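Local coordinates for sensor protein (Pseudomonas syringae pv. tomato, PDB 2R8R) that is the N-terminal, P-loop NTPase-like part of KdpD, a membrane sensor that probably acts as a histidine kinase, passing phosphate from ATP to a protein histidine, at residues Asp109-Glu112 against Leu113-Ala116; His95-Ala98 against Pro99-His103; Asp163-Pro166 against Arg167-Leu170. All coordinates share one frame; numbering follows the deposited sequence.

Interaction 1: residues Asp109-Glu112 against Leu113-Ala116; sequences DIQE and LLAA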
loop_
_atom_site.group_PDB
_atom_site.type_symbol
_atom_site.label_atom_id
_atom_site.label_comp_id
_atom_site.label_asym_id
_atom_site.label_seq_id
_atom_site.Cartn_x
_atom_site.Cartn_y
_atom_site.Cartn_z
ATOM N N ASP A 109 5.850 -3.673 11.403
ATOM C CA ASP A 109 6.550 -4.720 10.678
ATOM C C ASP A 109 7.650 -4.132 9.789
ATOM O O ASP A 109 8.778 -4.599 9.764
ATOM C CB ASP A 109 5.597 -5.492 9.756
ATOM C CG ASP A 109 4.538 -6.338 10.501
ATOM O OD1 ASP A 109 4.540 -6.436 11.768
ATOM O OD2 ASP A 109 3.713 -6.926 9.768
ATOM N N ILE A 110 7.280 -3.097 9.045
ATOM C CA ILE A 110 8.182 -2.355 8.202
ATOM C C ILE A 110 9.317 -1.704 8.982
ATOM O O ILE A 110 10.468 -1.778 8.573
ATOM C CB ILE A 110 7.400 -1.287 7.354
ATOM C CG1 ILE A 110 6.593 -2.009 6.262
ATOM C CG2 ILE A 110 8.354 -0.279 6.799
ATOM C CD1 ILE A 110 5.508 -1.199 5.580
ATOM N N GLN A 111 9.014 -1.070 10.102
ATOM C CA GLN A 111 10.076 -0.426 10.866
ATOM C C GLN A 111 11.088 -1.479 11.292
ATOM O O GLN A 111 12.261 -1.215 11.272
ATOM C CB GLN A 111 9.556 0.365 12.104
ATOM C CG GLN A 111 8.643 1.575 11.875
ATOM C CD GLN A 111 9.250 2.644 11.000
ATOM O OE1 GLN A 111 10.407 3.027 11.177
ATOM N NE2 GLN A 111 8.460 3.163 10.051
ATOM N N GLU A 112 10.622 -2.669 11.660
ATOM C CA GLU A 112 11.497 -3.771 12.082
ATOM C C GLU A 112 12.427 -4.275 10.985
ATOM O O GLU A 112 13.582 -4.578 11.240
ATOM C CB GLU A 112 10.704 -4.979 12.625
ATOM C CG GLU A 112 11.580 -5.911 13.426
ATOM C CD GLU A 112 10.875 -7.068 14.077
ATOM O OE1 GLU A 112 9.743 -7.407 13.678
ATOM O OE2 GLU A 112 11.491 -7.665 15.009
ATOM N N LEU A 113 11.901 -4.391 9.772
ATOM C CA LEU A 113 12.714 -4.746 8.597
ATOM C C LEU A 113 13.758 -3.678 8.383
ATOM O O LEU A 113 14.888 -3.981 8.136
ATOM C CB LEU A 113 11.844 -4.845 7.330
ATOM C CG LEU A 113 10.795 -5.966 7.305
ATOM C CD1 LEU A 113 9.785 -5.682 6.222
ATOM C CD2 LEU A 113 11.521 -7.326 7.137
ATOM N N LEU A 114 13.345 -2.418 8.464
ATOM C CA LEU A 114 14.224 -1.278 8.243
ATOM C C LEU A 114 15.354 -1.190 9.287
ATOM O O LEU A 114 16.485 -0.857 8.936
ATOM C CB LEU A 114 13.403 0.011 8.234
ATOM C CG LEU A 114 12.436 0.295 7.074
ATOM C CD1 LEU A 114 11.571 1.563 7.437
ATOM C CD2 LEU A 114 13.204 0.495 5.837
ATOM N N ALA A 115 15.044 -1.529 10.550
ATOM C CA ALA A 115 16.052 -1.580 11.629
ATOM C C ALA A 115 17.054 -2.716 11.418
ATOM O O ALA A 115 18.183 -2.622 11.874
ATOM C CB ALA A 115 15.391 -1.687 13.025
ATOM N N ALA A 116 16.638 -3.762 10.708
ATOM C CA ALA A 116 17.509 -4.883 10.320
ATOM C C ALA A 116 18.325 -4.584 9.069
ATOM O O ALA A 116 19.078 -5.433 8.619
ATOM C CB ALA A 116 16.691 -6.183 10.121
#
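Leu114 packs against Ile110 one turn earlier in helix 106-115. Its CB starts over two backbone carbonyls and lies 3.5 Å from Ile110 O. CG comes closer to the same oxygen, because it is anti to the carbonyl carbon of Leu114 (chi1 -69°) and so folds back beside the backbone N. From CG the CD1 branch reaches the Ile110 side chain. Leu114 CD1 meets Ile110 CG2 at 3.8 Å. The two side chains lie alongside each other and point the same way, so the touch is methyl against methyl. Gln111 crosses Leu114 at a slant. Its chain bends at chi2, and Gln111 OE1 stands 4.2 Å from Leu114 CD1, a loose approach.

The backbone is held by the i to i+4 hydrogen bonds of the alpha helix. Leu114 N gives its hydrogen to Ile110 O at 2.9 Å, and Ala115 N to Gln111 O at the same length. The bond from Leu113 N to Asp109 O is 3.1 Å. The last one, from Ala116 N to Glu112 O, is 3.2 Å and more bent, with an N-H...O angle of 139°. The helix ends here: Ala116 is already outside it.

Leu113 places its CG 3.5 Å from Asp109 O. The carboxylate of Asp109 turns away from the leucines and is held by a hydrogen bond from His103, with a weak one from Asn97.

Helix 106-115 is the crossover of the beta-alpha-beta unit between strands 87-90 and 119-125. Ile110 and Leu114 both rest on Leu7 of strand 7-12, while Leu113 and Leu114 touch Val120 in strand 119-125. Glu112 faces helix 77-83 through Leu77 and Leu81.

Interaction 2: residues His95-Ala98 against Pro99-His103; sequences HTNA and PGSRH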
loop_
_atom_site.group_PDB
_atom_site.type_symbol
_atom_site.label_atom_id
_atom_site.label_comp_id
_atom_site.label_asym_id
_atom_site.label_seq_id
_atom_site.Cartn_x
_atom_site.Cartn_y
_atom_site.Cartn_z
ATOM N N HIS A 95 -2.145 -0.854 6.837
ATOM C CA HIS A 95 -2.755 -2.104 7.261
ATOM C C HIS A 95 -2.652 -2.416 8.753
ATOM O O HIS A 95 -1.577 -2.319 9.386
ATOM C CB HIS A 95 -2.128 -3.222 6.446
ATOM C CG HIS A 95 -2.699 -4.587 6.682
ATOM N ND1 HIS A 95 -3.856 -5.031 6.075
ATOM C CD2 HIS A 95 -2.201 -5.647 7.353
ATOM C CE1 HIS A 95 -4.064 -6.297 6.402
ATOM N NE2 HIS A 95 -3.077 -6.687 7.184
ATOM N N THR A 96 -3.785 -2.812 9.309
ATOM C CA THR A 96 -3.870 -3.335 10.670
ATOM C C THR A 96 -3.769 -4.849 10.558
ATOM O O THR A 96 -4.560 -5.461 9.851
ATOM C CB THR A 96 -5.197 -2.893 11.341
ATOM O OG1 THR A 96 -5.147 -1.478 11.552
ATOM C CG2 THR A 96 -5.424 -3.580 12.704
ATOM N N ASN A 97 -2.763 -5.437 11.209
ATOM C CA ASN A 97 -2.451 -6.853 11.052
ATOM C C ASN A 97 -3.510 -7.792 11.649
ATOM O O ASN A 97 -4.247 -7.421 12.528
ATOM C CB ASN A 97 -1.089 -7.192 11.689
ATOM C CG ASN A 97 0.085 -6.533 10.988
ATOM O OD1 ASN A 97 -0.006 -6.145 9.831
ATOM N ND2 ASN A 97 1.200 -6.412 11.696
ATOM N N ALA A 98 -3.511 -9.020 11.151
ATOM C CA ALA A 98 -4.379 -10.099 11.550
ATOM C C ALA A 98 -4.159 -10.380 13.009
ATOM O O ALA A 98 -3.011 -10.314 13.468
ATOM C CB ALA A 98 -4.047 -11.383 10.692
ATOM N N PRO A 99 -5.243 -10.713 13.752
ATOM C CA PRO A 99 -5.087 -11.024 15.178
ATOM C C PRO A 99 -4.015 -12.085 15.449
ATOM O O PRO A 99 -3.871 -13.029 14.682
ATOM C CB PRO A 99 -6.497 -11.537 15.584
ATOM C CG PRO A 99 -7.433 -10.876 14.606
ATOM C CD PRO A 99 -6.652 -10.872 13.311
ATOM N N GLY A 100 -3.269 -11.918 16.543
ATOM C CA GLY A 100 -2.185 -12.842 16.878
ATOM C C GLY A 100 -0.834 -12.448 16.296
ATOM O O GLY A 100 0.157 -13.160 16.479
ATOM N N SER A 101 -0.788 -11.318 15.587
ATOM C CA SER A 101 0.438 -10.845 14.982
ATOM C C SER A 101 1.247 -10.186 16.074
ATOM O O SER A 101 0.698 -9.599 16.992
ATOM C CB SER A 101 0.132 -9.845 13.873
ATOM O OG SER A 101 -0.509 -10.483 12.792
ATOM N N ARG A 102 2.561 -10.290 15.975
ATOM C CA ARG A 102 3.464 -9.660 16.922
ATOM C C ARG A 102 3.205 -8.174 17.081
ATOM O O ARG A 102 3.259 -7.681 18.194
ATOM C CB ARG A 102 4.885 -9.895 16.476
ATOM C CG ARG A 102 5.938 -9.414 17.405
ATOM C CD ARG A 102 7.291 -9.620 16.722
ATOM N NE ARG A 102 8.359 -9.264 17.626
ATOM C CZ ARG A 102 8.939 -10.091 18.504
ATOM N NH1 ARG A 102 9.917 -9.638 19.267
ATOM N NH2 ARG A 102 8.548 -11.356 18.633
ATOM N N HIS A 103 2.944 -7.475 15.979
ATOM C CA HIS A 103 2.629 -6.062 15.981
ATOM C C HIS A 103 1.170 -5.819 15.594
ATOM O O HIS A 103 0.553 -6.586 14.838
ATOM C CB HIS A 103 3.483 -5.330 14.966
ATOM C CG HIS A 103 4.952 -5.549 15.138
ATOM N ND1 HIS A 103 5.771 -5.927 14.099
ATOM C CD2 HIS A 103 5.729 -5.511 16.241
ATOM C CE1 HIS A 103 7.002 -6.040 14.547
ATOM N NE2 HIS A 103 6.996 -5.820 15.849
#
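A type II beta turn from Ala98 to Ser101 reverses the chain in the loop between strand 87-90 and helix 106-115, with Ala98 and Ser101 meeting across it. Pro99 and Gly100 hold its two corners. Gly100 has a positive phi of 90°, a conformation in which a CB would be pressed against the preceding carbonyl oxygen.

Ala98 O is gripped twice by one residue. Ser101 OG donates to Ala98 O at 2.6 Å, in the carbonyl plane and on a lone pair. Ser101 N adds the turn bond to Ala98 O at 3.2 Å, but it is weak, with an N-H...O angle of 131°. The hydroxyl bond is the shorter of the two and reinforces the weak turn bond. It can form because Ser101 OG is swung beside its own backbone N (chi1 -68°), where both donors face the same oxygen. The same OG lies 3.5 Å from Asn97 CB, so the hydroxyl also touches the asparagine at the base of its side chain.

On the Ala98 side, its CB packs against Pro99 CD at 3.7 Å. The turn leans on the small antiparallel sheet: Leu72 of strand 70-74 touches both residues, and Thr65 and Tyr67 of strand 63-67 touch Ala98 and Pro99 respectively. Glu74 ties the loop down further by accepting hydrogen bonds from Ala98 N and His95 NE2.

Asn97 is buried and links across the loop to His103. Its amide nitrogen makes this link besides its weak bond to Asp109. The hydrogen bond runs from Asn97 ND2 to His103 O and is 3.2 Å long; the donor sits above the carbonyl plane rather than on a lone pair.

Interaction 3: residues Asp163-Pro166 against Arg167-Leu170; sequences DLPP and RELL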
loop_
_atom_site.group_PDB
_atom_site.type_symbol
_atom_site.label_atom_id
_atom_site.label_comp_id
_atom_site.label_asym_id
_atom_site.label_seq_id
_atom_site.Cartn_x
_atom_site.Cartn_y
_atom_site.Cartn_z
ATOM N N ASP A 163 -0.025 9.475 -9.706
ATOM C CA ASP A 163 -1.142 10.356 -9.981
ATOM C C ASP A 163 -1.978 9.768 -11.133
ATOM O O ASP A 163 -1.463 9.078 -12.003
ATOM C CB ASP A 163 -0.591 11.744 -10.319
ATOM C CG ASP A 163 -1.656 12.766 -10.597
ATOM O OD1 ASP A 163 -2.650 12.864 -9.843
ATOM O OD2 ASP A 163 -1.452 13.537 -11.546
ATOM N N LEU A 164 -3.268 10.033 -11.107
ATOM C CA LEU A 164 -4.181 9.629 -12.153
ATOM C C LEU A 164 -5.374 10.576 -12.115
ATOM O O LEU A 164 -5.914 10.815 -11.050
ATOM C CB LEU A 164 -4.608 8.169 -11.937
ATOM C CG LEU A 164 -5.300 7.505 -13.134
ATOM C CD1 LEU A 164 -4.265 7.111 -14.232
ATOM C CD2 LEU A 164 -6.172 6.354 -12.718
ATOM N N PRO A 165 -5.806 11.117 -13.281
ATOM C CA PRO A 165 -7.069 11.917 -13.277
ATOM C C PRO A 165 -8.318 11.185 -12.748
ATOM O O PRO A 165 -8.566 10.004 -13.096
ATOM C CB PRO A 165 -7.265 12.244 -14.758
ATOM C CG PRO A 165 -5.848 12.144 -15.351
ATOM C CD PRO A 165 -5.237 11.005 -14.638
ATOM N N PRO A 166 -9.093 11.854 -11.889
ATOM C CA PRO A 166 -10.339 11.264 -11.375
ATOM C C PRO A 166 -11.277 10.676 -12.438
ATOM O O PRO A 166 -11.777 9.581 -12.268
ATOM C CB PRO A 166 -10.986 12.443 -10.628
ATOM C CG PRO A 166 -9.767 13.244 -10.170
ATOM C CD PRO A 166 -8.841 13.188 -11.292
ATOM N N ARG A 167 -11.483 11.378 -13.528
ATOM C CA ARG A 167 -12.350 10.902 -14.599
ATOM C C ARG A 167 -11.896 9.545 -15.138
ATOM O O ARG A 167 -12.697 8.624 -15.387
ATOM C CB ARG A 167 -12.393 11.933 -15.728
ATOM C CG ARG A 167 -13.603 11.819 -16.614
ATOM C CD ARG A 167 -13.260 11.857 -18.131
ATOM N NE ARG A 167 -12.653 10.571 -18.511
ATOM C CZ ARG A 167 -11.415 10.397 -18.986
ATOM N NH1 ARG A 167 -10.629 11.423 -19.209
ATOM N NH2 ARG A 167 -10.962 9.175 -19.250
ATOM N N GLU A 168 -10.594 9.430 -15.299
ATOM C CA GLU A 168 -9.995 8.199 -15.738
ATOM C C GLU A 168 -10.107 7.096 -14.696
ATOM O O GLU A 168 -10.359 5.952 -15.035
ATOM C CB GLU A 168 -8.532 8.468 -16.086
ATOM C CG GLU A 168 -7.945 7.352 -16.837
ATOM C CD GLU A 168 -6.506 7.589 -17.248
ATOM O OE1 GLU A 168 -6.093 8.760 -17.477
ATOM O OE2 GLU A 168 -5.808 6.560 -17.356
ATOM N N LEU A 169 -9.911 7.427 -13.425
ATOM C CA LEU A 169 -10.138 6.452 -12.335
ATOM C C LEU A 169 -11.599 5.920 -12.291
ATOM O O LEU A 169 -11.820 4.732 -12.100
ATOM C CB LEU A 169 -9.740 7.053 -10.976
ATOM C CG LEU A 169 -9.681 6.117 -9.761
ATOM C CD1 LEU A 169 -8.887 4.855 -10.024
ATOM C CD2 LEU A 169 -9.124 6.890 -8.539
ATOM N N LEU A 170 -12.575 6.802 -12.494
ATOM C CA LEU A 170 -13.996 6.409 -12.640
ATOM C C LEU A 170 -14.225 5.448 -13.831
ATOM O O LEU A 170 -14.973 4.491 -13.707
ATOM C CB LEU A 170 -14.876 7.636 -12.767
ATOM C CG LEU A 170 -14.986 8.480 -11.491
ATOM C CD1 LEU A 170 -15.672 9.804 -11.745
ATOM C CD2 LEU A 170 -15.733 7.664 -10.382
#
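Pro165 O receives the hydrogen of Leu169 N at 2.9 Å, the first i to i+4 bond of helix 166-174. Pro165 is the N-cap residue. The next bond runs from Leu170 N to Pro166 O and is nearly straight, with an N-H...O angle of 168°. Pro166 opens the helix. A proline fits in the first turn because backbone N-H groups there have no i-4 carbonyl of the helix to bond, so nothing is lost by having none.

Side chains from the incoming loop pack on this first turn. Glu168 lies beside the Pro165 ring and points the same way. Its CG is anti to the backbone N (chi1 -166°), and the rest of the chain is extended, which carries the carboxylate back along the ring. There Glu168 OE1 stands 3.7 Å from Pro165 CD.

Leu164 uses both its methyls. Leu164 CD2 faces the helix and lies 4.0 Å from Leu169 CB. Both leucines also touch Val17, and Leu169 touches Ala14, in a loop whose sequence and shape resemble a Walker A P-loop. Pro166 is buried against Leu197, Thr198 and Arg201 of helix 194-209, and Arg201 also forms a salt bridge with Asp163, so the loop and helix start are tied to that helix twice. The Arg167 guanidinium leads away and forms a salt bridge with Glu171. The Leu164 and Glu168 side chains cross at about a right angle, with Leu164 CD1 3.5 Å from Glu168 OE2.

In the fold
Interactions 1 and 2 are neighbours in one connection, the loop and helix that follow strand 87-90. They touch directly through the Asp109 carboxylate. Interaction 3 lies across the chain's centre, about 33 Å from interaction 1 and about 32 Å from interaction 2, centre to centre. Interactions 1 and 3 are partly buried and lie at opposite ends of two different helices: the C-terminal end of 106-115 and the N-terminal end of 166-174. Both combine helical hydrogen bonds with leucine packing. Interaction 2 is a surface turn and relies on side-chain-to-carbonyl hydrogen bonds.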